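Local coordinates for phycocyanobilin lyase subunit beta (Nostoc sp. PCC 7120, PDB 5N3U) that pairs with the alpha subunit to form the lyase that attaches phycocyanobilin to the phycocyanin alpha chain, CpcA, at the interface of chains B and A. Sequence-based numbering; all coordinates share one arbitrary frame. Chains: chain A, Phycocyanobilin lyase subunit beta; chain B, Phycocyanobilin lyase subunit alpha.

The interface of chains B and A. Residues chain B 6, 8-9; chain A 73-76, 79, 105, 107.
The B:Phe9 ring carries CG of its own neighbour B:Glu8 over one face, toward the rim, and meets the guanidinium of A:Arg79 at its edge, CE2 lying 3.7 Å from NH1 with the two planes 89° apart. Its tip, CZ, also touches A:Tyr76 CD2 at 3.8 Å and the methyl of A:Ala107. The A:Tyr74 ring has A:Asp73 CB over one face and the carbonyl oxygen of B:Val6 in plane at its edge, 3.4 Å from CE1; B:Val6 CG1 crosses beside CD1. B:Glu8 extends beyond CG toward A:Arg79, tip to tip, with CG anti to the backbone N (chi1 -173°). Its OE1 accepts hydrogen bonds from A:Arg79 NH2 (2.9 Å, also a salt bridge) and NH1 (3.1 Å) on its syn side. OE2 accepts a hydrogen bond from A:Tyr76 N at 2.8 Å, at the start of helix 76-89, whose dipole may favour the negative charge. A:Asp105 holds the guanidinium side-on by hydrogen bonds, OD2 to NE at 2.7 Å, a salt bridge, and OD1 to NH1; A:Ala107 N steadies OD1. An alanine here instead of A:Arg79 removes the cation bridging B:Glu8 and A:Asp105, and would probably loosen the hold on B:Glu8 and leave the two like charges poorly balanced. The site clasps the N-terminal segment of the alpha subunit onto loops and the start of helix 76-89 in the HEAT-repeat region of the beta subunit, contributing to the CpcE–CpcF pairing that makes the lyase.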
loop_
_atom_site.group_PDB
_atom_site.type_symbol
_atom_site.label_atom_id
_atom_site.label_comp_id
_atom_site.label_asym_id
_atom_site.label_seq_id
_atom_site.Cartn_x
_atom_site.Cartn_y
_atom_site.Cartn_z
ATOM N N VAL B 6 7.077 -6.904 -8.772
ATOM C CA VAL B 6 6.865 -6.522 -7.419
ATOM C C VAL B 6 5.780 -5.433 -7.372
ATOM O O VAL B 6 5.856 -4.456 -8.079
ATOM C CB VAL B 6 8.146 -5.951 -6.854
ATOM C CG1 VAL B 6 7.926 -5.342 -5.480
ATOM C CG2 VAL B 6 9.222 -7.014 -6.800
ATOM N N GLU B 8 3.651 -2.923 -4.642
ATOM C CA GLU B 8 3.446 -2.469 -3.305
ATOM C C GLU B 8 2.008 -2.767 -2.903
ATOM O O GLU B 8 1.739 -3.144 -1.775
ATOM C CB GLU B 8 3.857 -0.951 -3.437
ATOM C CG GLU B 8 3.915 -0.263 -2.239
ATOM C CD GLU B 8 4.329 1.205 -2.345
ATOM O OE1 GLU B 8 4.129 1.943 -3.383
ATOM O OE2 GLU B 8 4.841 1.608 -1.283
ATOM N N PHE B 9 1.033 -2.549 -3.783
ATOM C CA PHE B 9 -0.354 -2.735 -3.471
ATOM C C PHE B 9 -0.896 -3.797 -4.484
ATOM O O PHE B 9 -1.138 -3.489 -5.617
ATOM C CB PHE B 9 -1.156 -1.460 -3.708
ATOM C CG PHE B 9 -0.569 -0.201 -3.097
ATOM C CD1 PHE B 9 -0.830 0.150 -1.794
ATOM C CD2 PHE B 9 0.147 0.726 -3.875
ATOM C CE1 PHE B 9 -0.360 1.397 -1.239
ATOM C CE2 PHE B 9 0.656 1.871 -3.303
ATOM C CZ PHE B 9 0.369 2.208 -1.982
ATOM N N ASP A 73 8.895 3.818 -7.108
ATOM C CA ASP A 73 7.612 3.080 -7.346
ATOM C C ASP A 73 7.329 2.010 -6.356
ATOM O O ASP A 73 6.324 1.379 -6.472
ATOM C CB ASP A 73 7.568 2.517 -8.767
ATOM C CG ASP A 73 7.376 3.643 -9.794
ATOM O OD1 ASP A 73 6.713 4.626 -9.419
ATOM O OD2 ASP A 73 7.944 3.573 -10.874
ATOM N N TYR A 74 8.193 1.841 -5.360
ATOM C CA TYR A 74 7.981 0.817 -4.358
ATOM C C TYR A 74 7.933 1.303 -2.950
ATOM O O TYR A 74 7.993 0.466 -2.009
ATOM C CB TYR A 74 9.094 -0.211 -4.530
ATOM C CG TYR A 74 9.128 -0.671 -5.979
ATOM C CD1 TYR A 74 8.308 -1.706 -6.421
ATOM C CD2 TYR A 74 9.990 -0.103 -6.893
ATOM C CE1 TYR A 74 8.314 -2.121 -7.746
ATOM C CE2 TYR A 74 10.002 -0.518 -8.209
ATOM C CZ TYR A 74 9.166 -1.530 -8.604
ATOM O OH TYR A 74 9.218 -1.934 -9.875
ATOM N N ASN A 75 7.849 2.625 -2.774
ATOM C CA ASN A 75 7.733 3.211 -1.464
ATOM C C ASN A 75 6.861 4.430 -1.604
ATOM O O ASN A 75 7.365 5.482 -2.028
ATOM C CB ASN A 75 9.139 3.487 -0.822
ATOM C CG ASN A 75 9.060 4.224 0.496
ATOM O OD1 ASN A 75 8.074 4.797 0.861
ATOM N ND2 ASN A 75 10.155 4.258 1.202
ATOM N N TYR A 76 5.586 4.325 -1.214
ATOM C CA TYR A 76 4.662 5.403 -1.394
ATOM C C TYR A 76 5.076 6.632 -0.561
ATOM O O TYR A 76 4.777 7.749 -0.967
ATOM C CB TYR A 76 3.208 5.023 -1.130
ATOM C CG TYR A 76 2.844 4.712 0.285
ATOM C CD1 TYR A 76 2.617 5.717 1.190
ATOM C CD2 TYR A 76 2.760 3.369 0.735
ATOM C CE1 TYR A 76 2.317 5.445 2.540
ATOM C CE2 TYR A 76 2.448 3.093 2.065
ATOM C CZ TYR A 76 2.283 4.132 2.961
ATOM O OH TYR A 76 1.949 3.845 4.233
ATOM N N ARG A 79 7.595 8.395 -2.592
ATOM C CA ARG A 79 7.000 8.851 -3.820
ATOM C C ARG A 79 6.212 10.131 -3.632
ATOM O O ARG A 79 6.213 11.005 -4.516
ATOM C CB ARG A 79 6.168 7.698 -4.419
ATOM C CG ARG A 79 5.586 7.997 -5.745
ATOM C CD ARG A 79 5.178 6.703 -6.502
ATOM N NE ARG A 79 4.027 6.026 -5.911
ATOM C CZ ARG A 79 4.043 4.916 -5.139
ATOM N NH1 ARG A 79 2.900 4.441 -4.693
ATOM N NH2 ARG A 79 5.195 4.307 -4.764
ATOM N N ASP A 105 -2.263 6.023 -9.052
ATOM C CA ASP A 105 -1.614 5.617 -7.818
ATOM C C ASP A 105 -2.640 5.191 -6.789
ATOM O O ASP A 105 -3.783 5.632 -6.870
ATOM C CB ASP A 105 -0.739 6.786 -7.251
ATOM C CG ASP A 105 0.485 6.216 -6.510
ATOM O OD1 ASP A 105 0.313 5.619 -5.428
ATOM O OD2 ASP A 105 1.620 6.357 -7.022
ATOM N N ALA A 107 -1.817 5.310 -3.370
ATOM C CA ALA A 107 -1.556 6.015 -2.141
ATOM C C ALA A 107 -2.172 7.401 -2.081
ATOM O O ALA A 107 -1.824 8.260 -2.864
ATOM C CB ALA A 107 -0.085 6.125 -1.956
#